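PDB 2I5G: amidohydrolase from Pseudomonas aeruginosa, which probably acts as a metal-dependent dipeptidase of the membrane dipeptidase (peptidase M19) family, hydrolysing dipeptides on a TIM-barrel scaffold. Local coordinates for residues A[105-119]-A[147-160]. The protein carries 2 engineered substitutions. Numbering follows the deposited sequence.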
ATOM      1  N   VAL A 105      -6.102  -7.022 -12.714  1.00  9.13           N
ATOM      2  CA  VAL A 105      -5.083  -7.904 -13.262  1.00  8.46           C
ATOM      3  C   VAL A 105      -5.565  -8.395 -14.625  1.00  9.19           C
ATOM      4  O   VAL A 105      -4.812  -8.402 -15.592  1.00 10.11           O
ATOM      5  CB  VAL A 105      -4.804  -9.118 -12.345  1.00  2.95           C
ATOM      6  CG1 VAL A 105      -3.846 -10.077 -13.044  1.00  1.14           C
ATOM      7  CG2 VAL A 105      -4.209  -8.646 -11.019  1.00  1.14           C
ATOM      8  N   GLU A 106      -6.827  -8.787 -14.708  1.00 13.40           N
ATOM      9  CA  GLU A 106      -7.379  -9.262 -15.970  1.00 15.87           C
ATOM     10  C   GLU A 106      -7.583  -8.119 -16.973  1.00 16.03           C
ATOM     11  O   GLU A 106      -7.472  -8.321 -18.183  1.00 17.88           O
ATOM     12  CB  GLU A 106      -8.704  -9.973 -15.710  1.00 33.99           C
ATOM     13  CG  GLU A 106      -9.447 -10.416 -16.953  1.00 40.41           C
ATOM     14  CD  GLU A 106     -10.653 -11.268 -16.616  1.00 44.17           C
ATOM     15  OE1 GLU A 106     -11.484 -10.827 -15.789  1.00 46.42           O
ATOM     16  OE2 GLU A 106     -10.769 -12.379 -17.176  1.00 45.45           O
ATOM     17  N   VAL A 107      -7.880  -6.925 -16.466  1.00 14.47           N
ATOM     18  CA  VAL A 107      -8.103  -5.752 -17.308  1.00 12.45           C
ATOM     19  C   VAL A 107      -6.845  -5.366 -18.070  1.00 12.40           C
ATOM     20  O   VAL A 107      -6.887  -5.136 -19.281  1.00 13.00           O
ATOM     21  CB  VAL A 107      -8.537  -4.515 -16.473  1.00  9.06           C
ATOM     22  CG1 VAL A 107      -8.649  -3.295 -17.378  1.00  5.97           C
ATOM     23  CG2 VAL A 107      -9.863  -4.779 -15.779  1.00  6.05           C
ATOM     24  N   PHE A 108      -5.727  -5.282 -17.359  1.00 10.67           N
ATOM     25  CA  PHE A 108      -4.472  -4.898 -17.997  1.00 10.17           C
ATOM     26  C   PHE A 108      -3.996  -5.967 -18.956  1.00 10.43           C
ATOM     27  O   PHE A 108      -3.429  -5.666 -20.009  1.00 10.68           O
ATOM     28  CB  PHE A 108      -3.407  -4.598 -16.941  1.00  5.75           C
ATOM     29  CG  PHE A 108      -3.555  -3.244 -16.313  1.00  4.12           C
ATOM     30  CD1 PHE A 108      -3.517  -2.094 -17.101  1.00  4.39           C
ATOM     31  CD2 PHE A 108      -3.741  -3.112 -14.940  1.00  1.66           C
ATOM     32  CE1 PHE A 108      -3.661  -0.831 -16.530  1.00  3.49           C
ATOM     33  CE2 PHE A 108      -3.889  -1.855 -14.356  1.00  1.14           C
ATOM     34  CZ  PHE A 108      -3.848  -0.709 -15.153  1.00  1.70           C
ATOM     35  N   LYS A 109      -4.229  -7.221 -18.589  1.00 10.99           N
ATOM     36  CA  LYS A 109      -3.850  -8.326 -19.445  1.00 10.31           C
ATOM     37  C   LYS A 109      -4.585  -8.140 -20.765  1.00 11.36           C
ATOM     38  O   LYS A 109      -4.003  -8.333 -21.830  1.00 13.90           O
ATOM     39  CB  LYS A 109      -4.247  -9.654 -18.805  1.00  4.03           C
ATOM     40  CG  LYS A 109      -4.049 -10.863 -19.700  1.00  3.42           C
ATOM     41  CD  LYS A 109      -2.597 -11.103 -20.058  1.00  1.14           C
ATOM     42  CE  LYS A 109      -2.504 -12.254 -21.052  1.00  1.14           C
ATOM     43  NZ  LYS A 109      -1.105 -12.591 -21.411  1.00  1.14           N
ATOM     44  N   GLN A 110      -5.863  -7.760 -20.691  1.00  6.07           N
ATOM     45  CA  GLN A 110      -6.667  -7.529 -21.894  1.00  5.13           C
ATOM     46  C   GLN A 110      -6.146  -6.334 -22.689  1.00  4.81           C
ATOM     47  O   GLN A 110      -6.461  -6.179 -23.869  1.00  6.15           O
ATOM     48  CB  GLN A 110      -8.135  -7.281 -21.543  1.00  4.65           C
ATOM     49  CG  GLN A 110      -8.876  -8.482 -20.980  1.00  6.99           C
ATOM     50  CD  GLN A 110     -10.388  -8.303 -21.011  1.00 10.08           C
ATOM     51  OE1 GLN A 110     -10.894  -7.218 -21.297  1.00 11.64           O
ATOM     52  NE2 GLN A 110     -11.115  -9.373 -20.711  1.00 13.32           N
ATOM     53  N   LEU A 111      -5.356  -5.486 -22.036  1.00  5.25           N
ATOM     54  CA  LEU A 111      -4.797  -4.315 -22.696  1.00  5.12           C
ATOM     55  C   LEU A 111      -3.377  -4.548 -23.205  1.00  4.79           C
ATOM     56  O   LEU A 111      -2.715  -3.625 -23.661  1.00  5.12           O
ATOM     57  CB  LEU A 111      -4.834  -3.116 -21.747  1.00  4.35           C
ATOM     58  CG  LEU A 111      -6.262  -2.696 -21.376  1.00  5.63           C
ATOM     59  CD1 LEU A 111      -6.227  -1.645 -20.282  1.00  4.45           C
ATOM     60  CD2 LEU A 111      -6.978  -2.167 -22.624  1.00  4.69           C
ATOM     61  N   GLY A 112      -2.910  -5.788 -23.124  1.00 14.61           N
ATOM     62  CA  GLY A 112      -1.582  -6.098 -23.615  1.00 13.95           C
ATOM     63  C   GLY A 112      -0.442  -6.140 -22.614  1.00 14.54           C
ATOM     64  O   GLY A 112       0.716  -6.180 -23.013  1.00 16.69           O
ATOM     65  N   VAL A 113      -0.738  -6.126 -21.320  1.00  9.98           N
ATOM     66  CA  VAL A 113       0.325  -6.185 -20.322  1.00  9.22           C
ATOM     67  C   VAL A 113       0.660  -7.648 -20.047  1.00  9.25           C
ATOM     68  O   VAL A 113      -0.222  -8.437 -19.715  1.00 10.60           O
ATOM     69  CB  VAL A 113      -0.099  -5.513 -19.006  1.00 12.23           C
ATOM     70  CG1 VAL A 113       1.034  -5.586 -18.006  1.00 12.10           C
ATOM     71  CG2 VAL A 113      -0.489  -4.072 -19.266  1.00 12.50           C
ATOM     72  N   GLY A 114       1.933  -8.005 -20.178  1.00  7.46           N
ATOM     73  CA  GLY A 114       2.328  -9.390 -19.966  1.00  7.82           C
ATOM     74  C   GLY A 114       3.322  -9.668 -18.855  1.00  7.54           C
ATOM     75  O   GLY A 114       3.570 -10.822 -18.523  1.00  6.88           O
ATOM     76  N   ILE A 115       3.900  -8.621 -18.284  1.00 12.06           N
ATOM     77  CA  ILE A 115       4.858  -8.794 -17.202  1.00 13.78           C
ATOM     78  C   ILE A 115       4.640  -7.699 -16.161  1.00 15.89           C
ATOM     79  O   ILE A 115       4.513  -6.523 -16.497  1.00 17.36           O
ATOM     80  CB  ILE A 115       6.318  -8.727 -17.723  1.00 10.07           C
ATOM     81  CG1 ILE A 115       6.517  -9.762 -18.831  1.00 13.02           C
ATOM     82  CG2 ILE A 115       7.296  -9.009 -16.584  1.00 10.74           C
ATOM     83  CD1 ILE A 115       7.940  -9.860 -19.354  1.00 14.93           C
ATOM     84  N   VAL A 116       4.591  -8.086 -14.895  1.00 10.17           N
ATOM     85  CA  VAL A 116       4.383  -7.108 -13.846  1.00 10.12           C
ATOM     86  C   VAL A 116       5.300  -7.341 -12.664  1.00 11.71           C
ATOM     87  O   VAL A 116       5.356  -8.437 -12.121  1.00 11.86           O
ATOM     88  CB  VAL A 116       2.926  -7.134 -13.349  1.00  2.68           C
ATOM     89  CG1 VAL A 116       2.741  -6.151 -12.213  1.00  1.54           C
ATOM     90  CG2 VAL A 116       1.989  -6.796 -14.492  1.00  2.04           C
ATOM     91  N   GLN A 117       6.027  -6.299 -12.280  1.00 17.85           N
ATOM     92  CA  GLN A 117       6.919  -6.379 -11.136  1.00 19.67           C
ATOM     93  C   GLN A 117       6.015  -6.222  -9.916  1.00 22.49           C
ATOM     94  O   GLN A 117       5.099  -5.394  -9.922  1.00 22.67           O
ATOM     95  CB  GLN A 117       7.951  -5.249 -11.189  1.00 12.60           C
ATOM     96  CG  GLN A 117       9.083  -5.410 -10.202  1.00 13.83           C
ATOM     97  CD  GLN A 117      10.218  -4.431 -10.439  1.00 15.20           C
ATOM     98  OE1 GLN A 117      11.389  -4.806 -10.376  1.00 16.92           O
ATOM     99  NE2 GLN A 117       9.883  -3.173 -10.701  1.00 12.03           N
HETATM  100  N   MSE A 118       6.263  -7.017  -8.879  1.00 18.67           N
HETATM  101  CA  MSE A 118       5.444  -6.971  -7.673  1.00 19.93           C
HETATM  102  C   MSE A 118       5.509  -5.648  -6.923  1.00 18.34           C
HETATM  103  O   MSE A 118       4.485  -5.106  -6.518  1.00 18.77           O
HETATM  104  CB  MSE A 118       5.835  -8.110  -6.732  1.00 32.95           C
HETATM  105  CG  MSE A 118       4.707  -9.088  -6.454  1.00 39.49           C
HETATM  106 SE   MSE A 118       3.815  -9.635  -8.080  1.00 51.87          SE
HETATM  107  CE  MSE A 118       5.374 -10.249  -9.022  1.00 46.72           C
ATOM    108  N   CYS A 119       6.713  -5.125  -6.737  1.00 19.12           N
ATOM    109  CA  CYS A 119       6.874  -3.878  -6.011  1.00 17.56           C
ATOM    110  C   CYS A 119       7.967  -3.046  -6.648  1.00 17.80           C
ATOM    111  O   CYS A 119       8.666  -3.515  -7.551  1.00 16.55           O
ATOM    112  CB  CYS A 119       7.254  -4.168  -4.560  1.00 12.65           C
ATOM    113  SG  CYS A 119       6.176  -5.358  -3.716  1.00 15.23           S
ATOM    114  N   GLU A 147      -4.259 -14.499  -9.022  1.00  8.23           N
ATOM    115  CA  GLU A 147      -4.946 -14.024 -10.224  1.00  8.50           C
ATOM    116  C   GLU A 147      -3.983 -13.867 -11.400  1.00  8.48           C
ATOM    117  O   GLU A 147      -4.338 -14.170 -12.537  1.00  8.60           O
ATOM    118  CB  GLU A 147      -5.659 -12.691  -9.972  1.00 15.46           C
ATOM    119  CG  GLU A 147      -6.410 -12.161 -11.204  1.00 14.84           C
ATOM    120  CD  GLU A 147      -7.648 -12.989 -11.559  1.00 16.79           C
ATOM    121  OE1 GLU A 147      -7.641 -14.218 -11.326  1.00 17.34           O
ATOM    122  OE2 GLU A 147      -8.627 -12.418 -12.086  1.00 14.98           O
HETATM  123  N   MSE A 148      -2.770 -13.390 -11.132  1.00  8.55           N
HETATM  124  CA  MSE A 148      -1.771 -13.229 -12.187  1.00 10.40           C
HETATM  125  C   MSE A 148      -1.434 -14.584 -12.818  1.00 11.15           C
HETATM  126  O   MSE A 148      -1.185 -14.670 -14.025  1.00 11.99           O
HETATM  127  CB  MSE A 148      -0.498 -12.576 -11.633  1.00 17.81           C
HETATM  128  CG  MSE A 148      -0.651 -11.095 -11.329  1.00 22.32           C
HETATM  129 SE   MSE A 148       0.931 -10.256 -10.559  1.00 30.52          SE
HETATM  130  CE  MSE A 148       2.079 -10.348 -12.112  1.00 29.55           C
ATOM    131  N   ASN A 149      -1.428 -15.640 -12.005  1.00 13.30           N
ATOM    132  CA  ASN A 149      -1.136 -16.977 -12.511  1.00 13.70           C
ATOM    133  C   ASN A 149      -2.286 -17.458 -13.380  1.00 14.47           C
ATOM    134  O   ASN A 149      -2.079 -18.122 -14.395  1.00 15.27           O
ATOM    135  CB  ASN A 149      -0.947 -17.977 -11.365  1.00 16.75           C
ATOM    136  CG  ASN A 149       0.328 -17.749 -10.591  1.00 16.39           C
ATOM    137  OD1 ASN A 149       1.259 -17.124 -11.089  1.00 18.15           O
ATOM    138  ND2 ASN A 149       0.388 -18.273  -9.373  1.00 13.90           N
ATOM    139  N   ARG A 150      -3.500 -17.113 -12.969  1.00 20.66           N
ATOM    140  CA  ARG A 150      -4.704 -17.516 -13.685  1.00 20.97           C
ATOM    141  C   ARG A 150      -4.880 -16.762 -15.002  1.00 20.25           C
ATOM    142  O   ARG A 150      -5.228 -17.351 -16.027  1.00 20.79           O
ATOM    143  CB  ARG A 150      -5.921 -17.279 -12.793  1.00 14.39           C
ATOM    144  CG  ARG A 150      -7.198 -17.920 -13.279  1.00 15.44           C
ATOM    145  CD  ARG A 150      -8.354 -17.529 -12.368  1.00 17.59           C
ATOM    146  NE  ARG A 150      -8.723 -16.131 -12.563  1.00 18.25           N
ATOM    147  CZ  ARG A 150      -9.342 -15.671 -13.647  1.00 18.55           C
ATOM    148  NH1 ARG A 150      -9.665 -16.502 -14.631  1.00 13.25           N
ATOM    149  NH2 ARG A 150      -9.627 -14.377 -13.754  1.00 16.19           N
ATOM    150  N   VAL A 151      -4.630 -15.460 -14.964  1.00  7.03           N
ATOM    151  CA  VAL A 151      -4.772 -14.594 -16.132  1.00  7.45           C
ATOM    152  C   VAL A 151      -3.611 -14.699 -17.123  1.00  7.50           C
ATOM    153  O   VAL A 151      -3.788 -14.487 -18.326  1.00  7.21           O
ATOM    154  CB  VAL A 151      -4.946 -13.113 -15.681  1.00 16.23           C
ATOM    155  CG1 VAL A 151      -4.906 -12.183 -16.873  1.00 16.25           C
ATOM    156  CG2 VAL A 151      -6.270 -12.953 -14.943  1.00 17.10           C
ATOM    157  N   GLY A 152      -2.423 -15.012 -16.616  1.00  8.85           N
ATOM    158  CA  GLY A 152      -1.275 -15.147 -17.490  1.00  8.01           C
ATOM    159  C   GLY A 152      -0.341 -13.951 -17.552  1.00  9.24           C
ATOM    160  O   GLY A 152       0.048 -13.529 -18.638  1.00  9.24           O
ATOM    161  N   ILE A 153       0.011 -13.392 -16.399  1.00 13.55           N
ATOM    162  CA  ILE A 153       0.931 -12.263 -16.352  1.00 12.74           C
ATOM    163  C   ILE A 153       2.088 -12.708 -15.488  1.00 13.87           C
ATOM    164  O   ILE A 153       1.895 -13.094 -14.344  1.00 12.71           O
ATOM    165  CB  ILE A 153       0.296 -11.012 -15.720  1.00  9.39           C
ATOM    166  CG1 ILE A 153      -0.737 -10.409 -16.681  1.00  8.47           C
ATOM    167  CG2 ILE A 153       1.382  -9.998 -15.386  1.00  8.10           C
ATOM    168  CD1 ILE A 153      -1.420  -9.161 -16.155  1.00  8.13           C
HETATM  169  N   MSE A 154       3.292 -12.654 -16.039  1.00 14.36           N
HETATM  170  CA  MSE A 154       4.473 -13.081 -15.312  1.00 17.32           C
HETATM  171  C   MSE A 154       4.870 -12.164 -14.164  1.00 16.80           C
HETATM  172  O   MSE A 154       4.831 -10.936 -14.289  1.00 17.24           O
HETATM  173  CB  MSE A 154       5.636 -13.228 -16.286  1.00 29.17           C
HETATM  174  CG  MSE A 154       6.941 -13.607 -15.629  1.00 34.79           C
HETATM  175 SE   MSE A 154       8.235 -14.215 -16.921  1.00 42.97          SE
HETATM  176  CE  MSE A 154       9.164 -15.484 -15.793  1.00 36.38           C
ATOM    177  N   CYS A 155       5.254 -12.778 -13.046  1.00 12.54           N
ATOM    178  CA  CYS A 155       5.680 -12.062 -11.846  1.00 11.67           C
ATOM    179  C   CYS A 155       7.153 -11.686 -11.951  1.00 11.23           C
ATOM    180  O   CYS A 155       8.006 -12.540 -12.203  1.00 12.19           O
ATOM    181  CB  CYS A 155       5.475 -12.934 -10.610  1.00 16.75           C
ATOM    182  SG  CYS A 155       3.759 -13.382 -10.253  1.00 21.95           S
ATOM    183  N   ASP A 156       7.443 -10.406 -11.755  1.00  6.21           N
ATOM    184  CA  ASP A 156       8.808  -9.898 -11.826  1.00  5.60           C
ATOM    185  C   ASP A 156       9.211  -9.449 -10.425  1.00  4.67           C
ATOM    186  O   ASP A 156       8.385  -8.912  -9.675  1.00  3.67           O
ATOM    187  CB  ASP A 156       8.876  -8.733 -12.824  1.00 29.99           C
ATOM    188  CG  ASP A 156      10.285  -8.189 -13.002  1.00 32.33           C
ATOM    189  OD1 ASP A 156      11.237  -8.997 -13.075  1.00 33.05           O
ATOM    190  OD2 ASP A 156      10.436  -6.951 -13.085  1.00 31.79           O
ATOM    191  N   LEU A 157      10.480  -9.670 -10.072  1.00 16.21           N
ATOM    192  CA  LEU A 157      10.964  -9.330  -8.739  1.00 16.37           C
ATOM    193  C   LEU A 157      12.285  -8.580  -8.672  1.00 17.81           C
ATOM    194  O   LEU A 157      12.891  -8.493  -7.602  1.00 21.61           O
ATOM    195  CB  LEU A 157      11.087 -10.604  -7.910  1.00  7.12           C
ATOM    196  CG  LEU A 157       9.840 -11.480  -7.791  1.00  6.63           C
ATOM    197  CD1 LEU A 157      10.254 -12.846  -7.287  1.00  4.38           C
ATOM    198  CD2 LEU A 157       8.811 -10.836  -6.869  1.00  4.54           C
ATOM    199  N   SER A 158      12.738  -8.029  -9.790  1.00 17.10           N
ATOM    200  CA  SER A 158      14.007  -7.298  -9.796  1.00 16.25           C
ATOM    201  C   SER A 158      14.137  -6.240  -8.693  1.00 15.35           C
ATOM    202  O   SER A 158      15.170  -6.153  -8.031  1.00 15.96           O
ATOM    203  CB  SER A 158      14.235  -6.632 -11.161  1.00  8.41           C
ATOM    204  OG  SER A 158      14.440  -7.600 -12.175  1.00  6.92           O
ATOM    205  N   HIS A 159      13.088  -5.445  -8.498  1.00 13.78           N
ATOM    206  CA  HIS A 159      13.100  -4.374  -7.501  1.00 13.92           C
ATOM    207  C   HIS A 159      12.432  -4.748  -6.170  1.00 13.52           C
ATOM    208  O   HIS A 159      12.329  -3.917  -5.266  1.00 14.11           O
ATOM    209  CB  HIS A 159      12.432  -3.118  -8.090  1.00 15.00           C
ATOM    210  CG  HIS A 159      13.176  -2.515  -9.248  1.00 15.13           C
ATOM    211  ND1 HIS A 159      14.121  -1.523  -9.090  1.00 14.02           N
ATOM    212  CD2 HIS A 159      13.115  -2.766 -10.578  1.00 15.02           C
ATOM    213  CE1 HIS A 159      14.608  -1.187 -10.273  1.00 15.15           C
ATOM    214  NE2 HIS A 159      14.014  -1.927 -11.192  1.00 16.39           N
ATOM    215  N   VAL A 160      11.985  -5.997  -6.046  1.00 12.79           N
ATOM    216  CA  VAL A 160      11.345  -6.444  -4.812  1.00 11.93           C
ATOM    217  C   VAL A 160      12.387  -6.922  -3.791  1.00 11.02           C
ATOM    218  O   VAL A 160      13.421  -7.482  -4.156  1.00 10.45           O
ATOM    219  CB  VAL A 160      10.335  -7.586  -5.083  1.00 13.36           C
ATOM    220  CG1 VAL A 160       9.639  -7.984  -3.786  1.00 14.34           C
ATOM    221  CG2 VAL A 160       9.308  -7.143  -6.114  1.00 13.00           C
TER
HETATM  222  O   HOH W   1      -8.655  -9.698 -12.618  1.00 18.45           O
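With CG trans to the backbone N (chi1 173°) and a bend at chi2 (64°), the side chain of Lys-109 slides past that of Val-151 in the opposite direction, and NZ donates a hydrogen bond to Gly-152 O (3.1 Å), just where helix 147-151 gives way to the loop before strand 154-156. This is a worked example of the beta-alpha-beta crossover of a TIM barrel: strands 113-117 and 154-156 lie parallel and adjacent, helix 139-151 connects them, and helix 103-110, which leads into the first strand, packs beside it. The ammonium group of Lys-109 also makes a cation-pi contact with Trp-323. Between the helices and the sheet, Ile-153 points CD1 at Val-105 CG1 (4.1 Å) and CG2 at Val-116 CG2, and the methyl of selenomethionine Met-148, bent at chi3, lies 3.5 Å from Val-116 CB. Toward the solvent, Arg-150 forms a side-on salt bridge with Glu-147 within residues 147-160, through NE and NH2, and a water links Glu-147 OE2 to Glu-106 N. In the sheet, Val-116 engages the neighbouring strand through both its N and its O, and the ladder continues to Met-118. Farther along, Gln-117 gives NE2 to Gln-93 O, and Asp-156 OD1 accepts from Ser-179 N. The straightest rung is Val-116 N to Met-154 O, 2.9 Å, with an N-H...O angle of 177°.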